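Local coordinates for beta-ketoacyl-[acyl-carrier-protein] synthase III (Pseudomonas aeruginosa, PDB 2X3E), which probably catalyses the first condensation of fatty acid synthesis, joining acetyl-CoA to malonyl-ACP to give 3-oxobutanoyl-ACP, carbon dioxide and free CoA, at residues A[9-14]-A[292-297]; A[54-59]-A[139-144]; A[124-127]-A[133-136]; A[255-260]-A[271-276]. The protein carries 1 engineered substitution. All coordinates share one frame; numbering follows the deposited sequence.

Interaction 1: residues A[9-14]-A[292-297]; sequences CGLGSY and HGLRQG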
loop_
_atom_site.group_PDB
_atom_site.type_symbol
_atom_site.label_atom_id
_atom_site.label_comp_id
_atom_site.label_asym_id
_atom_site.label_seq_id
_atom_site.Cartn_x
_atom_site.Cartn_y
_atom_site.Cartn_z
ATOM N N CYS A 9 -14.387 -9.002 13.677
ATOM C CA CYS A 9 -15.021 -10.271 14.048
ATOM C C CYS A 9 -14.054 -11.453 14.188
ATOM O O CYS A 9 -14.493 -12.564 14.443
ATOM C CB CYS A 9 -16.147 -10.610 13.060
ATOM S SG CYS A 9 -15.644 -10.823 11.345
ATOM N N GLY A 10 -12.748 -11.206 14.072
ATOM C CA GLY A 10 -11.746 -12.266 14.199
ATOM C C GLY A 10 -10.365 -11.707 14.467
ATOM O O GLY A 10 -10.037 -10.609 14.015
ATOM N N LEU A 11 -9.563 -12.457 15.224
ATOM C CA LEU A 11 -8.193 -12.065 15.557
ATOM C C LEU A 11 -7.305 -13.297 15.522
ATOM O O LEU A 11 -7.697 -14.367 15.986
ATOM C CB LEU A 11 -8.136 -11.417 16.948
ATOM C CG LEU A 11 -6.769 -10.961 17.475
ATOM C CD1 LEU A 11 -6.265 -9.748 16.725
ATOM C CD2 LEU A 11 -6.845 -10.667 18.967
ATOM N N GLY A 12 -6.113 -13.141 14.965
ATOM C CA GLY A 12 -5.104 -14.193 14.977
ATOM C C GLY A 12 -3.725 -13.581 14.909
ATOM O O GLY A 12 -3.573 -12.400 14.599
ATOM N N SER A 13 -2.715 -14.374 15.224
ATOM C CA SER A 13 -1.341 -13.885 15.210
ATOM C C SER A 13 -0.361 -15.027 15.058
ATOM O O SER A 13 -0.716 -16.196 15.249
ATOM C CB SER A 13 -1.039 -13.111 16.491
ATOM O OG SER A 13 -0.985 -13.977 17.615
ATOM N N TYR A 14 0.876 -14.673 14.719
ATOM C CA TYR A 14 1.963 -15.633 14.661
ATOM C C TYR A 14 3.293 -14.942 14.958
ATOM O O TYR A 14 3.590 -13.878 14.410
ATOM C CB TYR A 14 2.012 -16.321 13.293
ATOM C CG TYR A 14 3.115 -17.351 13.196
ATOM C CD1 TYR A 14 2.985 -18.589 13.812
ATOM C CD2 TYR A 14 4.298 -17.078 12.505
ATOM C CE1 TYR A 14 3.999 -19.535 13.746
ATOM C CE2 TYR A 14 5.321 -18.026 12.426
ATOM C CZ TYR A 14 5.160 -19.251 13.050
ATOM O OH TYR A 14 6.151 -20.201 12.985
ATOM N N HIS A 292 -2.266 -10.622 22.872
ATOM C CA HIS A 292 -1.804 -10.728 24.251
ATOM C C HIS A 292 -2.932 -10.430 25.238
ATOM O O HIS A 292 -3.156 -11.185 26.183
ATOM C CB HIS A 292 -0.626 -9.777 24.481
ATOM C CG HIS A 292 -0.250 -9.615 25.918
ATOM N ND1 HIS A 292 0.502 -10.545 26.601
ATOM C CD2 HIS A 292 -0.514 -8.622 26.800
ATOM C CE1 HIS A 292 0.681 -10.135 27.845
ATOM N NE2 HIS A 292 0.072 -8.972 27.992
ATOM N N GLY A 293 -3.640 -9.330 25.012
ATOM C CA GLY A 293 -4.777 -8.966 25.858
ATOM C C GLY A 293 -5.865 -10.024 25.888
ATOM O O GLY A 293 -6.427 -10.320 26.941
ATOM N N LEU A 294 -6.162 -10.601 24.728
ATOM C CA LEU A 294 -7.161 -11.660 24.634
ATOM C C LEU A 294 -6.709 -12.927 25.377
ATOM O O LEU A 294 -7.495 -13.526 26.116
ATOM C CB LEU A 294 -7.469 -11.968 23.159
ATOM C CG LEU A 294 -8.715 -12.808 22.876
ATOM C CD1 LEU A 294 -9.965 -12.105 23.378
ATOM C CD2 LEU A 294 -8.833 -13.101 21.384
ATOM N N ARG A 295 -5.449 -13.318 25.191
ATOM C CA ARG A 295 -4.860 -14.460 25.910
ATOM C C ARG A 295 -4.957 -14.289 27.425
ATOM O O ARG A 295 -5.248 -15.243 28.150
ATOM C CB ARG A 295 -3.378 -14.634 25.551
ATOM C CG ARG A 295 -3.095 -15.352 24.242
ATOM C CD ARG A 295 -1.662 -15.888 24.220
ATOM N NE ARG A 295 -0.662 -14.814 24.265
ATOM C CZ ARG A 295 -0.245 -14.112 23.209
ATOM N NH1 ARG A 295 -0.741 -14.341 21.997
ATOM N NH2 ARG A 295 0.676 -13.163 23.368
ATOM N N GLN A 296 -4.698 -13.068 27.891
ATOM C CA GLN A 296 -4.723 -12.746 29.320
ATOM C C GLN A 296 -6.125 -12.487 29.882
ATOM O O GLN A 296 -6.277 -12.292 31.088
ATOM C CB GLN A 296 -3.853 -11.515 29.588
ATOM C CG GLN A 296 -2.377 -11.722 29.302
ATOM C CD GLN A 296 -1.693 -12.548 30.361
ATOM O OE1 GLN A 296 -1.867 -12.313 31.560
ATOM N NE2 GLN A 296 -0.906 -13.529 29.927
ATOM N N GLY A 297 -7.141 -12.471 29.022
ATOM C CA GLY A 297 -8.500 -12.118 29.436
ATOM C C GLY A 297 -8.651 -10.665 29.863
ATOM O O GLY A 297 -9.574 -10.317 30.608
HETATM O O HOH W 1 0.817 -13.725 19.556
#
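Leu-11 overlaps Leu-294 through one methyl each: CD2 of Leu-11 lies 4.0 Å from CD2 of Leu-294, and the two side chains slide past one another in opposite directions. Both leucines have CG anti to the backbone N (chi1 179° for Leu-11, -166° for Leu-294), which sends each branch out from its own backbone into the gap between strand 5-14 and helix 285-295. Leu-290 and Ile-326 pack against Leu-11 as well, so the methyl pair belongs to a larger apolar patch.

Two residues along the strand the contact turns polar. Ser-13 and Arg-295 do not bond directly; OG of Ser-13 is 4.4 Å from NH1 of Arg-295, at the edge of the guanidinium and near its plane. A water fills in: it sits 2.7 Å from Ser-13 OG and accepts from Arg-295 NH1 at 3.0 Å. The arginine bends at chi3 (-64°) and its guanidinium curls back over its own helix, where CA of His-292 sits 3.6 Å above one face, offset toward the rim. NH1 is the nitrogen that meets the water.

Gly-297, with positive phi, bonds back into the last turn in a Schellman motif, its N donating to Leu-294 O. At the other end of the strand segment, Cys-9 and Gly-10 both face Val-165 in a classic beta bulge. A helix from the C-terminal half laid across the N-terminal sheet in this way is consistent with the central helical layer of the thiolase fold.

Interaction 2: residues A[54-59]-A[139-144]; sequences GDLALR and VDTFSH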
loop_
_atom_site.group_PDB
_atom_site.type_symbol
_atom_site.label_atom_id
_atom_site.label_comp_id
_atom_site.label_asym_id
_atom_site.label_seq_id
_atom_site.Cartn_x
_atom_site.Cartn_y
_atom_site.Cartn_z
ATOM N N GLY A 54 5.576 -12.663 4.406
ATOM C CA GLY A 54 4.508 -13.464 3.806
ATOM C C GLY A 54 4.203 -14.719 4.612
ATOM O O GLY A 54 3.043 -15.023 4.881
ATOM N N ASP A 55 5.256 -15.433 5.001
ATOM C CA ASP A 55 5.132 -16.636 5.824
ATOM C C ASP A 55 4.431 -16.344 7.159
ATOM O O ASP A 55 3.548 -17.091 7.573
ATOM C CB ASP A 55 6.508 -17.249 6.108
ATOM C CG ASP A 55 7.226 -17.730 4.852
ATOM O OD1 ASP A 55 6.608 -18.440 4.024
ATOM O OD2 ASP A 55 8.428 -17.415 4.708
ATOM N N LEU A 56 4.831 -15.262 7.832
ATOM C CA LEU A 56 4.247 -14.907 9.127
ATOM C C LEU A 56 2.792 -14.485 8.957
ATOM O O LEU A 56 1.921 -14.851 9.760
ATOM C CB LEU A 56 5.024 -13.768 9.798
ATOM C CG LEU A 56 6.530 -13.931 10.036
ATOM C CD1 LEU A 56 7.031 -12.819 10.965
ATOM C CD2 LEU A 56 6.880 -15.300 10.607
ATOM N N ALA A 57 2.538 -13.712 7.905
ATOM C CA ALA A 57 1.194 -13.235 7.611
ATOM C C ALA A 57 0.235 -14.393 7.336
ATOM O O ALA A 57 -0.927 -14.355 7.740
ATOM C CB ALA A 57 1.231 -12.266 6.419
ATOM N N LEU A 58 0.728 -15.417 6.651
ATOM C CA LEU A 58 -0.078 -16.584 6.318
ATOM C C LEU A 58 -0.581 -17.278 7.583
ATOM O O LEU A 58 -1.766 -17.592 7.693
ATOM C CB LEU A 58 0.740 -17.548 5.460
ATOM C CG LEU A 58 0.058 -18.789 4.903
ATOM C CD1 LEU A 58 -1.128 -18.425 4.016
ATOM C CD2 LEU A 58 1.074 -19.604 4.129
ATOM N N ARG A 59 0.314 -17.484 8.546
ATOM C CA ARG A 59 -0.054 -18.135 9.801
ATOM C C ARG A 59 -1.032 -17.287 10.612
ATOM O O ARG A 59 -2.008 -17.818 11.152
ATOM C CB ARG A 59 1.190 -18.462 10.638
ATOM C CG ARG A 59 2.064 -19.589 10.081
ATOM C CD ARG A 59 1.339 -20.949 10.053
ATOM N NE ARG A 59 0.927 -21.395 11.383
ATOM C CZ ARG A 59 1.707 -22.050 12.243
ATOM N NH1 ARG A 59 2.963 -22.353 11.933
ATOM N NH2 ARG A 59 1.229 -22.398 13.430
ATOM N N VAL A 139 2.071 -6.913 9.545
ATOM C CA VAL A 139 3.231 -7.802 9.570
ATOM C C VAL A 139 4.498 -7.043 9.219
ATOM O O VAL A 139 4.514 -6.250 8.280
ATOM C CB VAL A 139 3.064 -8.992 8.586
ATOM C CG1 VAL A 139 2.761 -8.508 7.149
ATOM C CG2 VAL A 139 4.296 -9.898 8.614
ATOM N N ASP A 140 5.558 -7.294 9.974
ATOM C CA ASP A 140 6.866 -6.765 9.642
ATOM C C ASP A 140 7.966 -7.690 10.156
ATOM O O ASP A 140 7.823 -8.324 11.209
ATOM C CB ASP A 140 7.032 -5.339 10.193
ATOM C CG ASP A 140 6.653 -4.259 9.177
ATOM O OD1 ASP A 140 7.151 -4.311 8.038
ATOM O OD2 ASP A 140 5.871 -3.341 9.520
ATOM N N THR A 141 9.042 -7.775 9.382
ATOM C CA THR A 141 10.227 -8.545 9.734
ATOM C C THR A 141 11.446 -7.616 9.726
ATOM O O THR A 141 12.428 -7.832 8.995
ATOM C CB THR A 141 10.446 -9.720 8.768
ATOM O OG1 THR A 141 10.354 -9.251 7.416
ATOM C CG2 THR A 141 9.401 -10.814 9.004
ATOM N N PHE A 142 11.372 -6.582 10.558
ATOM C CA PHE A 142 12.433 -5.579 10.650
ATOM C C PHE A 142 13.810 -6.140 10.977
ATOM O O PHE A 142 14.807 -5.537 10.593
ATOM C CB PHE A 142 12.074 -4.483 11.665
ATOM C CG PHE A 142 11.512 -3.240 11.040
ATOM C CD1 PHE A 142 10.479 -3.317 10.120
ATOM C CD2 PHE A 142 12.014 -1.986 11.374
ATOM C CE1 PHE A 142 9.955 -2.171 9.543
ATOM C CE2 PHE A 142 11.495 -0.838 10.799
ATOM C CZ PHE A 142 10.459 -0.934 9.880
ATOM N N SER A 143 13.881 -7.273 11.672
ATOM C CA SER A 143 15.189 -7.872 11.992
ATOM C C SER A 143 16.039 -8.103 10.742
ATOM O O SER A 143 17.262 -8.010 10.805
ATOM C CB SER A 143 15.047 -9.183 12.772
ATOM O OG SER A 143 14.676 -10.256 11.924
ATOM N N HIS A 144 15.401 -8.389 9.606
ATOM C CA HIS A 144 16.145 -8.567 8.351
ATOM C C HIS A 144 16.835 -7.282 7.907
ATOM O O HIS A 144 17.794 -7.333 7.143
ATOM C CB HIS A 144 15.235 -9.047 7.215
ATOM C CG HIS A 144 14.683 -10.420 7.421
ATOM N ND1 HIS A 144 13.387 -10.754 7.095
ATOM C CD2 HIS A 144 15.247 -11.545 7.920
ATOM C CE1 HIS A 144 13.176 -12.025 7.383
ATOM N NE2 HIS A 144 14.288 -12.528 7.887
#
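The apolar contacts come first, because they make up everything that crosses between helix 53-68 and strand 133-140 with the residues after it. Val-139 spreads its two methyls over two successive helix residues: CG2 meets CB of Leu-56 at 4.1 Å, while CG1 meets CB of Ala-57, also at 4.1 Å. The valine fits beneath the helix with CG1 in the crowded position between its own N and carbonyl carbon (chi1 55°) and CG2 anti to N. Leu-56 also reaches further along the chain, to Thr-141, where its CD1 comes to 3.7 Å from CG2 of Thr-141 and the two side chains cross obliquely.

No hydrogen bond joins the two segments; polar interactions run alongside the packing. Thr-141 turns its methyl to the leucine and gives its hydroxyl to other work: OG1 is hydrogen-bonded to OG of Ser-53, just before the helix segment. The backbone closes the turn, His-144 N donating to Thr-141 O at 3.1 Å. NE2 of His-144 is held by Gly-49 O.

Ala-161 of the neighbouring strand touches both Leu-56 and Val-139, extending the apolar floor. All four touching residues are buried, as fits an outer helix covering a face of the N-terminal sheet in the layered thiolase fold.

Interaction 3: residues A[124-127]-A[133-136]; sequences SLIS and SALL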
loop_
_atom_site.group_PDB
_atom_site.type_symbol
_atom_site.label_atom_id
_atom_site.label_comp_id
_atom_site.label_asym_id
_atom_site.label_seq_id
_atom_site.Cartn_x
_atom_site.Cartn_y
_atom_site.Cartn_z
ATOM N N SER A 124 -12.937 1.102 4.960
ATOM C CA SER A 124 -13.587 1.943 3.954
ATOM C C SER A 124 -14.021 1.128 2.738
ATOM O O SER A 124 -15.085 1.380 2.171
ATOM C CB SER A 124 -12.674 3.101 3.526
ATOM O OG SER A 124 -12.526 4.031 4.592
ATOM N N LEU A 125 -13.192 0.161 2.331
ATOM C CA LEU A 125 -13.534 -0.720 1.216
ATOM C C LEU A 125 -14.834 -1.467 1.510
ATOM O O LEU A 125 -15.681 -1.614 0.635
ATOM C CB LEU A 125 -12.416 -1.726 0.939
ATOM C CG LEU A 125 -11.164 -1.219 0.224
ATOM C CD1 LEU A 125 -10.051 -2.272 0.328
ATOM C CD2 LEU A 125 -11.464 -0.883 -1.222
ATOM N N ILE A 126 -14.981 -1.924 2.751
ATOM C CA ILE A 126 -16.194 -2.627 3.171
ATOM C C ILE A 126 -17.379 -1.661 3.229
ATOM O O ILE A 126 -18.442 -1.951 2.686
ATOM C CB ILE A 126 -15.999 -3.338 4.535
ATOM C CG1 ILE A 126 -15.087 -4.560 4.372
ATOM C CG2 ILE A 126 -17.341 -3.769 5.125
ATOM C CD1 ILE A 126 -14.561 -5.108 5.690
ATOM N N SER A 127 -17.187 -0.505 3.867
ATOM C CA SER A 127 -18.254 0.497 3.976
ATOM C C SER A 127 -18.765 0.951 2.609
ATOM O O SER A 127 -19.967 1.109 2.420
ATOM C CB SER A 127 -17.789 1.720 4.775
ATOM O OG SER A 127 -17.594 1.379 6.128
ATOM N N SER A 133 -16.273 -8.569 3.331
ATOM C CA SER A 133 -15.404 -9.072 4.392
ATOM C C SER A 133 -13.950 -8.948 3.957
ATOM O O SER A 133 -13.654 -8.886 2.761
ATOM C CB SER A 133 -15.727 -10.525 4.708
ATOM O OG SER A 133 -15.562 -11.330 3.553
ATOM N N ALA A 134 -13.048 -8.917 4.928
ATOM C CA ALA A 134 -11.638 -8.692 4.644
ATOM C C ALA A 134 -10.742 -9.187 5.754
ATOM O O ALA A 134 -11.114 -9.169 6.930
ATOM C CB ALA A 134 -11.378 -7.215 4.424
ATOM N N LEU A 135 -9.551 -9.615 5.354
ATOM C CA LEU A 135 -8.435 -9.805 6.257
ATOM C C LEU A 135 -7.525 -8.586 6.175
ATOM O O LEU A 135 -7.177 -8.130 5.076
ATOM C CB LEU A 135 -7.631 -11.056 5.871
ATOM C CG LEU A 135 -8.083 -12.380 6.486
ATOM C CD1 LEU A 135 -7.567 -13.564 5.673
ATOM C CD2 LEU A 135 -7.596 -12.482 7.943
ATOM N N LEU A 136 -7.145 -8.062 7.334
ATOM C CA LEU A 136 -6.057 -7.095 7.438
ATOM C C LEU A 136 -4.962 -7.731 8.279
ATOM O O LEU A 136 -5.213 -8.147 9.410
ATOM C CB LEU A 136 -6.521 -5.800 8.100
ATOM C CG LEU A 136 -5.401 -4.807 8.443
ATOM C CD1 LEU A 136 -4.731 -4.312 7.171
ATOM C CD2 LEU A 136 -5.967 -3.645 9.264
#
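Ile-126 reaches from the last turn of helix 114-127 to the start of strand 133-140 with a single methyl, CD1. CD1 of Ile-126 lies 4.0 Å from CB of Ala-134. The same CD1 of Ile-126 is 4.3 Å from CA of Ser-133, resting partly on a side chain and partly on bare backbone. The torsions explain the reach: CG1 is anti to the carbonyl carbon (chi1 -72°), and chi2 of 165° keeps CD1 anti to CA, which extends the longer branch toward the strand.

On the strand, CB of Ala-134 points toward the helix and that of Ser-133 away from it, as expected of neighbouring strand residues. OG of Ser-133 turns to a weak hydrogen bond with Asp-74 N. Leu-166 and Ala-168 of the adjoining strand also touch Ile-126, while Leu-125 meets Ser-124 of the second subunit.

No hydrogen bond spans the two segments. With one methyl set against an alanine and a piece of backbone, the chemistry is that of buried dispersion contacts: how closely the helix end approaches the sheet here depends on shape, not on polar pairing.

Interaction 4: residues A[255-260]-A[271-276]; sequences RILAAV and VVSNIA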
loop_
_atom_site.group_PDB
_atom_site.type_symbol
_atom_site.label_atom_id
_atom_site.label_comp_id
_atom_site.label_asym_id
_atom_site.label_seq_id
_atom_site.Cartn_x
_atom_site.Cartn_y
_atom_site.Cartn_z
ATOM N N ARG A 255 9.102 3.048 27.705
ATOM C CA ARG A 255 8.755 4.332 28.317
ATOM C C ARG A 255 7.610 5.055 27.606
ATOM O O ARG A 255 6.798 5.716 28.254
ATOM C CB ARG A 255 9.976 5.250 28.388
ATOM C CG ARG A 255 11.039 4.786 29.367
ATOM C CD ARG A 255 11.787 5.965 29.987
ATOM N NE ARG A 255 13.190 5.649 30.252
ATOM C CZ ARG A 255 14.160 5.662 29.338
ATOM N NH1 ARG A 255 13.901 5.972 28.067
ATOM N NH2 ARG A 255 15.405 5.360 29.694
ATOM N N ILE A 256 7.538 4.918 26.283
ATOM C CA ILE A 256 6.547 5.654 25.491
ATOM C C ILE A 256 5.110 5.285 25.870
ATOM O O ILE A 256 4.231 6.151 25.912
ATOM C CB ILE A 256 6.789 5.465 23.963
ATOM C CG1 ILE A 256 8.041 6.239 23.541
ATOM C CG2 ILE A 256 5.593 5.946 23.146
ATOM C CD1 ILE A 256 8.614 5.808 22.211
ATOM N N LEU A 257 4.881 4.013 26.179
ATOM C CA LEU A 257 3.531 3.521 26.451
ATOM C C LEU A 257 2.933 4.170 27.705
ATOM O O LEU A 257 1.833 4.719 27.658
ATOM C CB LEU A 257 3.540 1.990 26.572
ATOM C CG LEU A 257 3.970 1.266 25.290
ATOM C CD1 LEU A 257 4.239 -0.210 25.528
ATOM C CD2 LEU A 257 2.922 1.433 24.241
ATOM N N ALA A 258 3.667 4.125 28.814
ATOM C CA ALA A 258 3.233 4.793 30.043
ATOM C C ALA A 258 3.188 6.320 29.904
ATOM O O ALA A 258 2.338 6.969 30.513
ATOM C CB ALA A 258 4.120 4.398 31.211
ATOM N N ALA A 259 4.105 6.887 29.121
ATOM C CA ALA A 259 4.131 8.336 28.881
ATOM C C ALA A 259 2.898 8.806 28.105
ATOM O O ALA A 259 2.426 9.924 28.310
ATOM C CB ALA A 259 5.408 8.744 28.149
ATOM N N VAL A 260 2.380 7.965 27.212
ATOM C CA VAL A 260 1.137 8.287 26.518
ATOM C C VAL A 260 -0.040 8.338 27.512
ATOM O O VAL A 260 -0.821 9.289 27.494
ATOM C CB VAL A 260 0.859 7.309 25.354
ATOM C CG1 VAL A 260 -0.552 7.504 24.802
ATOM C CG2 VAL A 260 1.893 7.510 24.252
ATOM N N VAL A 271 -3.324 0.515 29.502
ATOM C CA VAL A 271 -2.548 0.376 28.274
ATOM C C VAL A 271 -2.198 -1.099 28.081
ATOM O O VAL A 271 -1.585 -1.718 28.959
ATOM C CB VAL A 271 -1.262 1.228 28.305
ATOM C CG1 VAL A 271 -0.473 1.054 27.008
ATOM C CG2 VAL A 271 -1.617 2.698 28.532
ATOM N N VAL A 272 -2.603 -1.658 26.946
ATOM C CA VAL A 272 -2.314 -3.053 26.613
ATOM C C VAL A 272 -0.901 -3.120 26.046
ATOM O O VAL A 272 -0.602 -2.455 25.051
ATOM C CB VAL A 272 -3.311 -3.619 25.576
ATOM C CG1 VAL A 272 -3.008 -5.097 25.275
ATOM C CG2 VAL A 272 -4.739 -3.452 26.062
ATOM N N SER A 273 -0.036 -3.909 26.681
ATOM C CA SER A 273 1.377 -3.952 26.310
ATOM C C SER A 273 2.019 -5.330 26.486
ATOM O O SER A 273 1.902 -5.953 27.545
ATOM C CB SER A 273 2.159 -2.933 27.135
ATOM O OG SER A 273 3.550 -3.022 26.863
ATOM N N ASN A 274 2.705 -5.783 25.438
ATOM C CA ASN A 274 3.543 -6.980 25.497
ATOM C C ASN A 274 4.945 -6.729 24.943
ATOM O O ASN A 274 5.647 -7.667 24.573
ATOM C CB ASN A 274 2.877 -8.137 24.741
ATOM C CG ASN A 274 2.692 -7.846 23.260
ATOM O OD1 ASN A 274 2.626 -6.695 22.843
ATOM N ND2 ASN A 274 2.600 -8.901 22.461
ATOM N N ILE A 275 5.366 -5.466 24.920
ATOM C CA ILE A 275 6.651 -5.093 24.317
ATOM C C ILE A 275 7.845 -5.793 24.982
ATOM O O ILE A 275 8.866 -6.035 24.340
ATOM C CB ILE A 275 6.846 -3.549 24.314
ATOM C CG1 ILE A 275 7.949 -3.152 23.325
ATOM C CG2 ILE A 275 7.123 -3.019 25.727
ATOM C CD1 ILE A 275 8.061 -1.672 23.124
ATOM N N ALA A 276 7.710 -6.136 26.259
ATOM C CA ALA A 276 8.756 -6.888 26.959
ATOM C C ALA A 276 9.008 -8.279 26.364
ATOM O O ALA A 276 10.147 -8.757 26.374
ATOM C CB ALA A 276 8.416 -7.005 28.446
#
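Leu-257 packs against Val-271, Ser-273 and Ile-275 in the C-terminal half of the thiolase fold, where helix 254-264 leaves strand 246-249 and the chain comes back as 271-276. The returning segment runs beside that strand, Val-272 pairing with the backbone of Leu-247.

The apolar contacts gather round the leucine at two levels. Near its root, CB lies 4.1 Å from CG1 of Val-271, and the other valine methyl, CG2, is equally far from the backbone O of Leu-257. At its tip, CD1 meets CG2 of Ile-275 at 4.0 Å. The leucine holds CG anti to its carbonyl carbon (chi1 -63°), which carries CD1 past Val-271 to the residues further along the segment. Pro-249 packs on both Leu-257 and Val-271.

Three polar bonds from 272-274 converge on Gln-251, within the predicted ACP-binding region. Its OE1 is bonded to OG of Ser-273 and to N of Asn-274, while its NE2 is bonded to O of Val-272; three successive residues are thereby fixed by one amide. The predicted active-site residues are close: the side chain of Asn-280 lies about 5 Å from that of Ile-275, and that of His-250 about 7 Å from that of Leu-257.

Where apolar and polar meet, the fit is tight: CD1 of Leu-257 lies 3.8 Å from CB of Ser-273, and just 3.2 Å from its OG, a methyl pressed against a hydroxyl with no hydrogen bond between them.

Interactions 2 and 3 use strand 133-140 on its two faces: helix 53-68 covers one, helix 114-127 the other, and both contacts are buried and apolar. Interaction 1 reaches the same sheet at its edge strand 5-14, is only partly buried, and is the one that adds a water bridge. It touches interaction 2 through Tyr-14, which packs on Leu-56 and Arg-59, and interaction 4 through His-292, which lies against Asn-274. Interaction 4 belongs to the C-terminal half, about 28 Å between centres from interaction 3, and comes nearest the predicted active-site residues. None of the four has a direct hydrogen bond between its segments.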